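Local coordinates for protein ribulose bisphosphate carboxylase (Hyperthermus butylicus DSM 5456, PDB 6HUN) that probably adds CO2 and water to ribulose 1,5-bisphosphate to give two molecules of 3-phosphoglycerate, as a magnesium-dependent form III Rubisco of an archaeal AMP degradation pathway, at residues L27-E32 with S79-L84; Y34-D39 with W102-V107; D57-I62 with A86-F91; E108-E111 with N117-S120; S145-F150 with A319-V324. All coordinates share one frame; numbering follows the deposited sequence. Where two conformers were deposited one is given.

Contact 1 of 5, residues L27-E32 with S79-L84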
# COMPACT_ATOMS: atom_id res chain seq x y z
N LEU A 27 -22.76 16.93 -12.71
CA LEU A 27 -22.41 18.13 -13.47
C LEU A 27 -21.99 19.26 -12.54
O LEU A 27 -21.21 20.13 -12.93
CB LEU A 27 -23.59 18.59 -14.38
CG LEU A 27 -24.79 19.47 -13.94
CD1 LEU A 27 -24.58 21.01 -14.12
CD2 LEU A 27 -26.12 19.12 -14.66
N GLU A 28 -22.50 19.24 -11.32
CA GLU A 28 -22.20 20.26 -10.31
C GLU A 28 -20.72 20.29 -9.91
O GLU A 28 -20.27 21.27 -9.30
CB GLU A 28 -23.12 19.99 -9.11
CG GLU A 28 -22.56 20.24 -7.73
CD GLU A 28 -23.62 20.36 -6.64
OE1 GLU A 28 -24.81 20.04 -6.92
OE2 GLU A 28 -23.26 20.79 -5.51
N PHE A 29 -19.94 19.27 -10.29
CA PHE A 29 -18.53 19.21 -9.91
C PHE A 29 -17.59 19.52 -11.06
O PHE A 29 -16.38 19.40 -10.90
CB PHE A 29 -18.19 17.83 -9.32
CG PHE A 29 -18.88 17.56 -8.00
CD1 PHE A 29 -20.20 17.16 -7.97
CD2 PHE A 29 -18.20 17.75 -6.81
CE1 PHE A 29 -20.86 16.93 -6.77
CE2 PHE A 29 -18.84 17.52 -5.60
CZ PHE A 29 -20.19 17.11 -5.58
N VAL A 30 -18.13 19.89 -12.22
CA VAL A 30 -17.38 20.19 -13.43
C VAL A 30 -17.58 21.66 -13.74
O VAL A 30 -18.68 22.18 -13.54
CB VAL A 30 -17.85 19.31 -14.61
CG1 VAL A 30 -16.98 19.51 -15.81
CG2 VAL A 30 -17.86 17.84 -14.20
N ASP A 31 -16.52 22.33 -14.22
CA ASP A 31 -16.57 23.77 -14.52
C ASP A 31 -15.37 24.20 -15.33
O ASP A 31 -14.36 24.62 -14.76
CB ASP A 31 -16.63 24.57 -13.23
CG ASP A 31 -16.81 26.07 -13.46
OD1 ASP A 31 -16.65 26.54 -14.61
OD2 ASP A 31 -17.14 26.77 -12.48
N GLU A 32 -15.44 24.09 -16.65
CA GLU A 32 -14.25 24.36 -17.45
C GLU A 32 -13.89 25.83 -17.53
O GLU A 32 -12.91 26.18 -18.21
CB GLU A 32 -14.45 23.80 -18.85
CG GLU A 32 -14.68 22.31 -18.89
CD GLU A 32 -14.94 21.88 -20.30
OE1 GLU A 32 -16.09 21.50 -20.61
OE2 GLU A 32 -13.99 21.99 -21.12
N SER A 79 -22.32 23.10 6.71
CA SER A 79 -21.82 24.45 6.45
C SER A 79 -20.54 24.47 5.63
O SER A 79 -20.13 25.55 5.19
CB SER A 79 -21.57 25.21 7.76
OG SER A 79 -21.02 24.41 8.79
N TRP A 80 -19.90 23.32 5.39
CA TRP A 80 -18.63 23.29 4.67
C TRP A 80 -18.70 22.53 3.35
O TRP A 80 -17.65 22.33 2.71
CB TRP A 80 -17.54 22.70 5.57
CG TRP A 80 -17.03 23.65 6.57
CD1 TRP A 80 -17.67 24.09 7.69
CD2 TRP A 80 -15.75 24.31 6.56
NE1 TRP A 80 -16.89 24.98 8.38
CE2 TRP A 80 -15.70 25.14 7.71
CE3 TRP A 80 -14.66 24.30 5.69
CZ2 TRP A 80 -14.59 25.93 8.02
CZ3 TRP A 80 -13.55 25.10 6.00
CH2 TRP A 80 -13.54 25.90 7.15
N PHE A 81 -19.90 22.15 2.90
CA PHE A 81 -20.01 21.33 1.68
C PHE A 81 -19.52 22.09 0.44
O PHE A 81 -18.63 21.61 -0.28
CB PHE A 81 -21.45 20.86 1.51
CG PHE A 81 -21.68 20.05 0.25
CD1 PHE A 81 -21.51 18.68 0.26
CD2 PHE A 81 -22.06 20.67 -0.93
CE1 PHE A 81 -21.73 17.93 -0.89
CE2 PHE A 81 -22.25 19.94 -2.08
CZ PHE A 81 -22.10 18.56 -2.07
N GLU A 82 -20.13 23.24 0.13
CA GLU A 82 -19.73 23.97 -1.08
C GLU A 82 -18.29 24.46 -0.98
O GLU A 82 -17.60 24.54 -2.01
CB GLU A 82 -20.68 25.14 -1.37
CG GLU A 82 -22.05 24.74 -1.90
CD GLU A 82 -22.02 24.33 -3.37
OE1 GLU A 82 -22.88 23.52 -3.78
OE2 GLU A 82 -21.13 24.79 -4.12
N LYS A 83 -17.82 24.74 0.23
CA LYS A 83 -16.44 25.17 0.46
C LYS A 83 -15.43 24.05 0.16
O LYS A 83 -14.39 24.29 -0.46
CB LYS A 83 -16.30 25.66 1.91
CG LYS A 83 -14.85 25.89 2.37
CD LYS A 83 -14.12 26.92 1.46
CE LYS A 83 -12.65 26.48 1.23
NZ LYS A 83 -12.18 26.82 -0.15
N LEU A 84 -15.72 22.84 0.61
CA LEU A 84 -14.80 21.72 0.47
C LEU A 84 -14.87 21.03 -0.88
O LEU A 84 -14.14 20.06 -1.08
CB LEU A 84 -15.07 20.71 1.57
CG LEU A 84 -14.74 21.17 2.98
CD1 LEU A 84 -15.13 20.12 4.02
CD2 LEU A 84 -13.24 21.50 3.06
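Between Glu28 and Phe29 on one side and Phe81 and Glu82 on the other the backbones stay apart, the nearest CA pair being Phe29 and Glu82 at 10.1 Å; a 3-10 turn at 27-29 faces a weakly bonded helical turn at about 81-84, and no hydrogen bond runs between them. Long side chains bridge the gap. Glu28 reaches out with its chain extended beyond CG, bringing OE2 to 3.7 Å from Phe81 CE2. OE2 lies in the ring plane and so meets the positively polarised C-H edge; the carboxylate itself is turned 90° to the ring. Phe81 presents this edge because its CG lies anti to the backbone N (chi1 178°), which carries the ring toward segment 27-32. The two aromatic rings also touch, more loosely, Phe29 CZ lying 4.3 Å from Phe81 CZ. Glu82 bends at chi2 (-76°), folding its carboxylate back until OE1 is 3.3 Å from Glu28 OE2. The two are acceptors and do not bond directly. Lys85 resolves the conflict: its NZ forms salt bridges with both of these oxygens, and its charge also lies against the Phe29 ring as a cation-pi partner. In the N-terminal domain this joins the loop before strand 41-49 to the short helix 81-84 that precedes strand 87-93. The shared lysine implies a three-residue charge cluster, in which it would be expected to offset the repulsion of two nearby carboxylates and to lower their tendency to take up a proton.

Contact 2 of 5, residues Y34-D39 with W102-V107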
# COMPACT_ATOMS: atom_id res chain seq x y z
N TYR A 34 -13.37 27.44 -14.63
CA TYR A 34 -12.72 27.71 -13.36
C TYR A 34 -11.21 27.81 -13.55
O TYR A 34 -10.61 27.15 -14.42
CB TYR A 34 -13.10 26.62 -12.36
CG TYR A 34 -12.58 26.76 -10.96
CD1 TYR A 34 -13.06 27.73 -10.11
CD2 TYR A 34 -11.62 25.87 -10.47
CE1 TYR A 34 -12.58 27.83 -8.81
CE2 TYR A 34 -11.14 25.96 -9.20
CZ TYR A 34 -11.62 26.92 -8.36
OH TYR A 34 -11.10 26.99 -7.08
N LYS A 35 -10.60 28.67 -12.74
CA LYS A 35 -9.15 28.86 -12.72
C LYS A 35 -8.72 28.71 -11.26
O LYS A 35 -8.95 29.61 -10.44
CB LYS A 35 -8.75 30.22 -13.28
CG LYS A 35 -9.34 30.56 -14.67
CD LYS A 35 -8.68 29.70 -15.77
CE LYS A 35 -9.31 29.92 -17.15
NZ LYS A 35 -9.09 31.30 -17.70
N PRO A 36 -8.15 27.56 -10.87
CA PRO A 36 -7.65 27.45 -9.51
C PRO A 36 -6.50 28.44 -9.28
O PRO A 36 -5.70 28.70 -10.18
CB PRO A 36 -7.16 25.99 -9.42
CG PRO A 36 -6.80 25.65 -10.85
CD PRO A 36 -7.81 26.41 -11.71
N GLY A 37 -6.42 28.98 -8.07
CA GLY A 37 -5.27 29.78 -7.69
C GLY A 37 -4.03 28.91 -7.53
O GLY A 37 -4.00 27.74 -7.91
N LYS A 38 -2.98 29.50 -6.96
CA LYS A 38 -1.81 28.70 -6.61
C LYS A 38 -1.98 27.99 -5.26
O LYS A 38 -1.07 27.25 -4.86
CB LYS A 38 -0.53 29.57 -6.58
CG LYS A 38 0.24 29.73 -7.92
CD LYS A 38 0.27 28.44 -8.76
CE LYS A 38 1.57 27.61 -8.58
NZ LYS A 38 1.51 26.23 -9.20
N ASP A 39 -3.12 28.17 -4.58
CA ASP A 39 -3.33 27.70 -3.21
C ASP A 39 -4.26 26.49 -3.09
O ASP A 39 -4.69 26.16 -1.99
CB ASP A 39 -3.89 28.82 -2.35
CG ASP A 39 -5.18 29.39 -2.91
OD1 ASP A 39 -5.43 29.21 -4.13
OD2 ASP A 39 -5.94 30.04 -2.14
N TRP A 102 -7.95 17.55 -15.10
CA TRP A 102 -7.43 18.27 -13.95
C TRP A 102 -8.56 18.54 -12.99
O TRP A 102 -9.60 19.10 -13.37
CB TRP A 102 -6.77 19.60 -14.35
CG TRP A 102 -5.50 19.47 -15.13
CD1 TRP A 102 -4.23 19.75 -14.69
CD2 TRP A 102 -5.36 19.05 -16.50
NE1 TRP A 102 -3.34 19.53 -15.69
CE2 TRP A 102 -4.00 19.10 -16.81
CE3 TRP A 102 -6.26 18.64 -17.49
CZ2 TRP A 102 -3.50 18.75 -18.07
CZ3 TRP A 102 -5.78 18.30 -18.72
CH2 TRP A 102 -4.41 18.36 -19.01
N VAL A 103 -8.32 18.23 -11.73
CA VAL A 103 -9.27 18.45 -10.65
C VAL A 103 -8.60 19.32 -9.60
O VAL A 103 -7.48 19.03 -9.18
CB VAL A 103 -9.77 17.13 -10.03
CG1 VAL A 103 -10.89 17.41 -8.97
CG2 VAL A 103 -10.30 16.24 -11.10
N ALA A 104 -9.29 20.38 -9.19
CA ALA A 104 -8.80 21.27 -8.15
C ALA A 104 -9.53 20.97 -6.84
O ALA A 104 -10.76 20.78 -6.82
CB ALA A 104 -9.02 22.75 -8.58
N TYR A 105 -8.76 20.95 -5.74
CA TYR A 105 -9.20 20.54 -4.40
C TYR A 105 -8.88 21.63 -3.38
O TYR A 105 -7.69 21.93 -3.18
CB TYR A 105 -8.50 19.25 -3.90
CG TYR A 105 -8.81 18.00 -4.69
CD1 TYR A 105 -8.08 17.69 -5.81
CD2 TYR A 105 -9.84 17.14 -4.32
CE1 TYR A 105 -8.36 16.59 -6.56
CE2 TYR A 105 -10.14 16.01 -5.07
CZ TYR A 105 -9.36 15.73 -6.19
OH TYR A 105 -9.63 14.61 -6.95
N PRO A 106 -9.85 22.11 -2.62
CA PRO A 106 -9.54 23.02 -1.50
C PRO A 106 -8.66 22.35 -0.45
O PRO A 106 -8.85 21.19 -0.11
CB PRO A 106 -10.92 23.34 -0.92
CG PRO A 106 -11.93 22.76 -1.86
CD PRO A 106 -11.25 21.67 -2.60
N VAL A 107 -7.67 23.09 0.06
CA VAL A 107 -6.70 22.46 0.97
C VAL A 107 -7.34 22.04 2.29
O VAL A 107 -6.83 21.14 2.97
CB VAL A 107 -5.49 23.40 1.22
CG1 VAL A 107 -4.56 22.81 2.26
CG2 VAL A 107 -4.67 23.57 -0.03
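Tyr34 opens the contact by resting its ring edge on Ala104, with CE2 3.9 Å from Ala104 CB and the methyl close to the ring plane. Its CG is anti to the backbone N (chi1 -177°), which swings the ring over the strand; Lys87 adds a cation-pi contact to the same ring. Two residues on, Pro36 brings its CB to 3.8 Å from Ala104 CB, so the one methyl is shared by a proline ring and a tyrosine edge. The CA atoms of Pro36 and Ala104 are here 6.4 Å apart, a spacing that the small alanine side chain allows. Ala104 belongs to strand 99-105 of the mixed sheet in the N-terminal domain of Rubisco, where it lies between strands 87-93 and 41-49; the loop 34-39 crosses one face of that sheet before entering strand 41-49. Ile42 and Tyr89 from those neighbouring strands also touch both Pro36 and Ala104. The loop and the touching part 104-107 run in roughly the same sense, their end-to-end directions differing by 31°. At the far end Asp39 contributes its backbone rather than its carboxylate: Asp39 O approaches Val107 CG2 at 3.2 Å.

Contact 3 of 5, residues D57-I62 with A86-F91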
# COMPACT_ATOMS: atom_id res chain seq x y z
N ASP A 57 -19.16 13.21 -17.25
CA ASP A 57 -19.80 12.43 -16.19
C ASP A 57 -18.76 11.72 -15.32
O ASP A 57 -18.81 11.80 -14.08
CB ASP A 57 -20.74 11.41 -16.83
CG ASP A 57 -21.65 10.72 -15.82
OD1 ASP A 57 -21.44 10.89 -14.60
OD2 ASP A 57 -22.59 10.00 -16.25
N ALA A 58 -17.81 11.01 -15.95
CA ALA A 58 -16.78 10.32 -15.17
C ALA A 58 -16.02 11.32 -14.31
O ALA A 58 -15.77 11.06 -13.13
CB ALA A 58 -15.82 9.59 -16.11
N ALA A 59 -15.73 12.51 -14.87
CA ALA A 59 -14.90 13.48 -14.16
C ALA A 59 -15.62 14.06 -12.96
O ALA A 59 -14.99 14.30 -11.92
CB ALA A 59 -14.44 14.59 -15.11
N GLY A 60 -16.92 14.34 -13.07
CA GLY A 60 -17.65 14.83 -11.91
C GLY A 60 -17.80 13.77 -10.84
O GLY A 60 -17.78 14.08 -9.64
N ARG A 61 -17.92 12.51 -11.24
CA ARG A 61 -17.97 11.44 -10.25
C ARG A 61 -16.66 11.32 -9.52
O ARG A 61 -16.66 11.12 -8.31
CB ARG A 61 -18.33 10.11 -10.90
CG ARG A 61 -19.83 9.98 -11.22
CD ARG A 61 -20.03 8.83 -12.17
NE ARG A 61 -21.39 8.82 -12.67
CZ ARG A 61 -22.33 8.01 -12.18
NH1 ARG A 61 -22.01 7.18 -11.20
NH2 ARG A 61 -23.57 8.06 -12.66
N ILE A 62 -15.53 11.43 -10.25
CA ILE A 62 -14.22 11.43 -9.60
C ILE A 62 -14.10 12.60 -8.62
O ILE A 62 -13.70 12.42 -7.47
CB ILE A 62 -13.09 11.46 -10.64
CG1 ILE A 62 -13.02 10.14 -11.45
CG2 ILE A 62 -11.71 11.73 -9.95
CD1 ILE A 62 -12.13 10.33 -12.70
N ALA A 86 -14.59 19.62 -4.67
CA ALA A 86 -13.55 19.60 -5.70
C ALA A 86 -14.17 19.87 -7.08
O ALA A 86 -15.35 19.59 -7.30
CB ALA A 86 -12.78 18.27 -5.72
N LYS A 87 -13.37 20.42 -8.00
CA LYS A 87 -13.89 20.79 -9.31
C LYS A 87 -13.00 20.28 -10.43
O LYS A 87 -11.83 20.65 -10.50
CB LYS A 87 -14.03 22.32 -9.43
CG LYS A 87 -15.10 22.88 -8.52
CD LYS A 87 -16.49 22.41 -8.95
CE LYS A 87 -17.39 23.59 -9.15
NZ LYS A 87 -16.76 24.46 -10.17
N ALA A 88 -13.58 19.50 -11.34
CA ALA A 88 -12.90 19.20 -12.59
C ALA A 88 -13.02 20.41 -13.49
O ALA A 88 -14.14 20.78 -13.84
CB ALA A 88 -13.51 17.99 -13.30
N TYR A 89 -11.90 21.00 -13.88
CA TYR A 89 -11.92 22.30 -14.56
C TYR A 89 -11.22 22.26 -15.91
O TYR A 89 -11.11 23.29 -16.58
CB TYR A 89 -11.28 23.39 -13.67
CG TYR A 89 -9.80 23.22 -13.47
CD1 TYR A 89 -9.31 22.41 -12.44
CD2 TYR A 89 -8.89 23.84 -14.32
CE1 TYR A 89 -7.97 22.23 -12.27
CE2 TYR A 89 -7.54 23.66 -14.15
CZ TYR A 89 -7.08 22.84 -13.13
OH TYR A 89 -5.74 22.67 -12.95
N ARG A 90 -10.80 21.09 -16.37
CA ARG A 90 -9.97 21.06 -17.55
C ARG A 90 -9.83 19.65 -18.03
O ARG A 90 -9.63 18.73 -17.22
CB ARG A 90 -8.59 21.66 -17.27
CG ARG A 90 -7.73 21.78 -18.47
CD ARG A 90 -6.42 22.42 -18.11
NE ARG A 90 -5.46 22.25 -19.18
CZ ARG A 90 -4.15 22.37 -19.01
NH1 ARG A 90 -3.65 22.63 -17.80
NH2 ARG A 90 -3.35 22.19 -20.04
N PHE A 91 -9.92 19.49 -19.36
CA PHE A 91 -9.99 18.22 -20.06
C PHE A 91 -9.03 18.24 -21.24
O PHE A 91 -8.95 19.24 -21.99
CB PHE A 91 -11.44 17.96 -20.54
CG PHE A 91 -12.43 17.81 -19.41
CD1 PHE A 91 -12.88 18.93 -18.71
CD2 PHE A 91 -12.90 16.55 -19.03
CE1 PHE A 91 -13.76 18.81 -17.67
CE2 PHE A 91 -13.80 16.41 -17.99
CZ PHE A 91 -14.23 17.53 -17.30
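Ala88, on strand 87-93, and Ala59, on helix 55-65, meet where a helix is packed on the sheet of the Rubisco N-terminal domain, with two alanines at the point where the backbones come closest. Walking along 86-91, the first contact is Ala88, whose CB points to the helix and stops 4.0 Å from Ala59 CB. The two CA atoms are 6.3 Å apart, which is possible because both residues at this point carry only a methyl. Tyr89 turns to the other face of the sheet, packing on Ile42 and Pro36. At Tyr89-Arg90 the strand is irregular: Tyr89 has psi 6°, and both residues form backbone hydrogen bonds with Trp102 of the neighbouring strand, consistent with a beta bulge. This brings Phe91 round to the helix side, three residues after Ala88, which plain strand alternation would not do. Its CG lies anti to the carbonyl carbon (chi1 -63°), which brings the ring's CE2-CZ end to Ala59, and Lys56, in the first turn of helix 55-65, makes a cation-pi contact with it. The Ala59 methyl meets Ala88 and Phe91 from directions roughly at right angles, with Ala59 CB 3.5 Å from Phe91 CE2 and 3.7 Å from Phe91 CZ.

Contact 4 of 5, residues E108-E111 with N117-S120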
# COMPACT_ATOMS: atom_id res chain seq x y z
N GLU A 108 -8.47 22.64 2.65
CA GLU A 108 -9.18 22.24 3.87
C GLU A 108 -9.73 20.82 3.80
O GLU A 108 -10.19 20.30 4.83
CB GLU A 108 -10.32 23.24 4.13
CG GLU A 108 -9.86 24.65 4.46
CD GLU A 108 -9.40 25.45 3.24
OE1 GLU A 108 -8.78 26.53 3.45
OE2 GLU A 108 -9.64 25.01 2.08
N LEU A 109 -9.71 20.17 2.63
CA LEU A 109 -10.10 18.76 2.60
C LEU A 109 -9.11 17.86 3.33
O LEU A 109 -9.45 16.71 3.67
CB LEU A 109 -10.21 18.27 1.16
CG LEU A 109 -11.39 18.66 0.27
CD1 LEU A 109 -11.14 18.19 -1.14
CD2 LEU A 109 -12.73 18.07 0.83
N PHE A 110 -7.84 18.28 3.46
CA PHE A 110 -6.75 17.37 3.85
C PHE A 110 -6.31 17.62 5.29
O PHE A 110 -6.23 18.77 5.73
CB PHE A 110 -5.58 17.53 2.85
CG PHE A 110 -6.03 17.34 1.40
CD1 PHE A 110 -6.30 16.06 0.91
CD2 PHE A 110 -6.20 18.44 0.55
CE1 PHE A 110 -6.72 15.88 -0.41
CE2 PHE A 110 -6.63 18.28 -0.75
CZ PHE A 110 -6.86 17.01 -1.25
N GLU A 111 -6.04 16.55 6.04
CA GLU A 111 -5.46 16.72 7.36
C GLU A 111 -3.98 17.08 7.23
O GLU A 111 -3.25 16.48 6.42
CB GLU A 111 -5.60 15.47 8.22
CG GLU A 111 -5.06 15.73 9.64
CD GLU A 111 -5.11 14.51 10.58
OE1 GLU A 111 -5.94 13.62 10.38
OE2 GLU A 111 -4.33 14.50 11.57
N ASN A 117 -4.21 10.31 5.00
CA ASN A 117 -5.49 10.98 4.71
C ASN A 117 -5.50 11.47 3.26
O ASN A 117 -6.52 11.40 2.57
CB ASN A 117 -5.73 12.14 5.64
CG ASN A 117 -7.04 12.87 5.34
OD1 ASN A 117 -7.04 14.08 5.06
ND2 ASN A 117 -8.16 12.14 5.46
N PHE A 118 -4.36 11.94 2.78
CA PHE A 118 -4.25 12.35 1.38
C PHE A 118 -4.59 11.21 0.47
O PHE A 118 -5.44 11.32 -0.43
CB PHE A 118 -2.82 12.87 1.06
CG PHE A 118 -2.57 12.97 -0.41
CD1 PHE A 118 -3.02 14.09 -1.09
CD2 PHE A 118 -1.99 11.92 -1.11
CE1 PHE A 118 -2.87 14.17 -2.45
CE2 PHE A 118 -1.83 11.99 -2.50
CZ PHE A 118 -2.30 13.12 -3.16
N ALA A 119 -3.98 10.04 0.73
CA ALA A 119 -4.20 8.88 -0.12
C ALA A 119 -5.65 8.40 -0.05
O ALA A 119 -6.19 7.89 -1.05
CB ALA A 119 -3.27 7.74 0.29
N SER A 120 -6.28 8.49 1.12
CA SER A 120 -7.66 8.00 1.16
C SER A 120 -8.59 8.82 0.29
O SER A 120 -9.66 8.31 -0.08
CB SER A 120 -8.19 8.02 2.59
OG SER A 120 -8.36 9.35 3.03
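Glu111 and Asn117 supply the one hydrogen bond between the segments: Glu111 N donates to Asn117 OD1 over 2.8 Å, nearly straight at the hydrogen (166°). The donor sits 30° out of the amide plane. Asn117 reaches it with CG anti to the backbone N (chi1 179°), and the same oxygen lies 3.5 Å from Phe110 CA and 3.7 Å from Glu111 CB, so the oxygen rests against the loop backbone. With OD1 committed here, the amide's ND2 turns outward to Asn207 O of the second subunit.

This is the link from strand 99-105 to helix 115-122 in the N-terminal domain, folded back so that the loop packs on the first turns of its own following helix, in the dimer interface of Rubisco. Charge pairing belongs to that interface too: the extended Glu111 carries its carboxylate to Arg254 of the second subunit in a salt bridge.

Apolar contact is made by two phenylalanines pointing the same way, side by side. Phe110 CE1 is 4.2 Å from Phe118 CD1, while Leu109 CB lies 4.0 Å above one face of the Phe110 ring, over its centre.

Contact 5 of 5, residues S145-F150 with A319-V324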
# COMPACT_ATOMS: atom_id res chain seq x y z
N SER A 145 1.18 25.93 1.51
CA SER A 145 0.64 25.87 2.86
C SER A 145 0.35 24.43 3.25
O SER A 145 0.37 24.08 4.44
CB SER A 145 -0.62 26.72 2.95
OG SER A 145 -1.54 26.24 1.98
N TYR A 146 0.09 23.59 2.27
CA TYR A 146 -0.10 22.19 2.58
C TYR A 146 1.23 21.44 2.55
O TYR A 146 1.50 20.61 3.43
CB TYR A 146 -1.09 21.64 1.57
CG TYR A 146 -1.46 20.17 1.77
CD1 TYR A 146 -1.86 19.67 3.01
CD2 TYR A 146 -1.40 19.31 0.72
CE1 TYR A 146 -2.21 18.30 3.17
CE2 TYR A 146 -1.73 17.95 0.86
CZ TYR A 146 -2.13 17.46 2.06
OH TYR A 146 -2.44 16.11 2.11
N LEU A 147 2.07 21.75 1.55
CA LEU A 147 3.35 21.06 1.40
C LEU A 147 4.21 21.26 2.65
O LEU A 147 4.85 20.32 3.12
CB LEU A 147 4.08 21.55 0.14
CG LEU A 147 5.41 20.90 -0.20
CD1 LEU A 147 5.18 19.40 -0.46
CD2 LEU A 147 6.06 21.50 -1.41
N GLU A 148 4.18 22.46 3.24
CA GLU A 148 5.01 22.65 4.42
C GLU A 148 4.50 21.95 5.67
O GLU A 148 5.19 22.01 6.69
CB GLU A 148 5.20 24.16 4.69
CG GLU A 148 3.94 24.91 5.11
CD GLU A 148 4.18 26.45 5.18
OE1 GLU A 148 5.10 26.96 4.49
OE2 GLU A 148 3.46 27.15 5.94
N THR A 149 3.33 21.26 5.68
CA THR A 149 2.99 20.48 6.86
C THR A 149 3.73 19.14 6.91
O THR A 149 3.58 18.38 7.88
CB THR A 149 1.46 20.28 6.92
OG1 THR A 149 0.98 19.43 5.86
CG2 THR A 149 0.77 21.63 6.81
N PHE A 150 4.51 18.81 5.86
CA PHE A 150 5.27 17.59 5.78
C PHE A 150 6.75 17.89 6.02
O PHE A 150 7.21 19.01 5.74
CB PHE A 150 5.10 16.97 4.39
CG PHE A 150 3.69 16.55 4.13
CD1 PHE A 150 3.29 15.25 4.48
CD2 PHE A 150 2.79 17.41 3.54
CE1 PHE A 150 1.96 14.83 4.29
CE2 PHE A 150 1.43 16.99 3.33
CZ PHE A 150 1.04 15.69 3.69
N ALA A 319 7.04 10.11 -1.45
CA ALA A 319 8.17 9.64 -0.63
C ALA A 319 9.08 10.78 -0.16
O ALA A 319 9.52 10.82 1.00
CB ALA A 319 8.96 8.62 -1.45
N ARG A 320 9.30 11.76 -1.03
CA ARG A 320 10.11 12.90 -0.65
C ARG A 320 9.40 13.76 0.39
O ARG A 320 10.00 14.20 1.37
CB ARG A 320 10.41 13.72 -1.91
CG ARG A 320 11.17 15.02 -1.55
CD ARG A 320 11.66 15.71 -2.89
NE ARG A 320 12.39 16.97 -2.58
CZ ARG A 320 12.79 17.85 -3.50
NH1 ARG A 320 12.53 17.64 -4.78
NH2 ARG A 320 13.43 18.98 -3.12
N MET A 321 8.10 13.98 0.21
CA MET A 321 7.33 14.70 1.24
C MET A 321 7.37 13.99 2.59
O MET A 321 7.59 14.61 3.64
CB MET A 321 5.88 14.82 0.76
CG MET A 321 5.75 15.72 -0.43
SD MET A 321 4.12 15.54 -1.22
CE MET A 321 3.26 15.98 0.27
N ALA A 322 7.18 12.66 2.57
CA ALA A 322 7.07 11.90 3.81
C ALA A 322 8.41 11.82 4.50
O ALA A 322 8.46 11.76 5.75
CB ALA A 322 6.54 10.48 3.55
N GLY A 323 9.49 11.84 3.72
CA GLY A 323 10.79 12.04 4.33
C GLY A 323 11.83 10.98 4.08
O GLY A 323 12.78 10.92 4.88
N VAL A 324 11.80 10.24 2.93
CA VAL A 324 12.99 9.44 2.59
C VAL A 324 14.13 10.37 2.22
O VAL A 324 13.94 11.50 1.74
CB VAL A 324 12.70 8.43 1.47
CG1 VAL A 324 11.39 7.58 1.83
CG2 VAL A 324 12.52 9.11 0.18
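Met321, near the end of helix 312-322, reaches Leu147 and Phe150 with successive atoms of its side chain. From CB the chain leaves with CG anti to the carbonyl carbon (chi1 -68°), and CG is the first atom to touch, 3.7 Å from Leu147 CD1; the two side chains cross at about a right angle. SD follows, 4.1 Å from the same Leu147 methyl, and lies above the face of the Phe150 ring at a distance, 5.5 Å from its centroid, a long Met-aromatic contact. A bend at chi3 (58°) then turns the methyl onto the ring. CE sits 3.8 Å from the Phe150 centroid and 18° off the normal, a CH-pi contact shifted toward the rim, where CD2 is the nearest ring atom at 3.6 Å. Phe150 also approaches the backbone of the methionine, its CB lying 3.5 Å from Met321 O. Phe150 is the last residue of a type I turn from Leu147, closed by the bond from Phe150 N to Leu147 O; Thr149 OG1 and N both bind Tyr146 O. On the other side Gly323, with positive phi, is the C' residue of a Schellman motif that ends the helix directly after the contact. The joint lies where the short helix 144-147, following the last long strand of the N-terminal sheet, meets helix 312-322 of the catalytic TIM barrel, with Gln279 of helix 275-288 and Ile115 of helix 115-122 both against Phe150, and strand 326-328 next along the barrel.

Contacts 1, 2 and 3 form one patch of the N-terminal domain, their centres 10 to 12 Å apart. Backbone bonds stitch it: Phe29 O lies 2.8 Å from Ala88 N, tying contact 1 to contact 3, and Ala104 N lies 2.9 Å from Lys87 O, tying contact 2 to contact 3. Contact 4 touches contact 1 through Leu84 and Leu109, and both border the second subunit. Tyr146 of contact 5 packs on Phe110 and Phe118 of contact 4, with centres about 13 Å apart, and so carries the series to the catalytic barrel. All five lie away from the predicted catalytic residues of their own chain, although Asn207 of the second subunit, bonded to Asn117 in contact 4, follows Glu206, a predicted magnesium ligand.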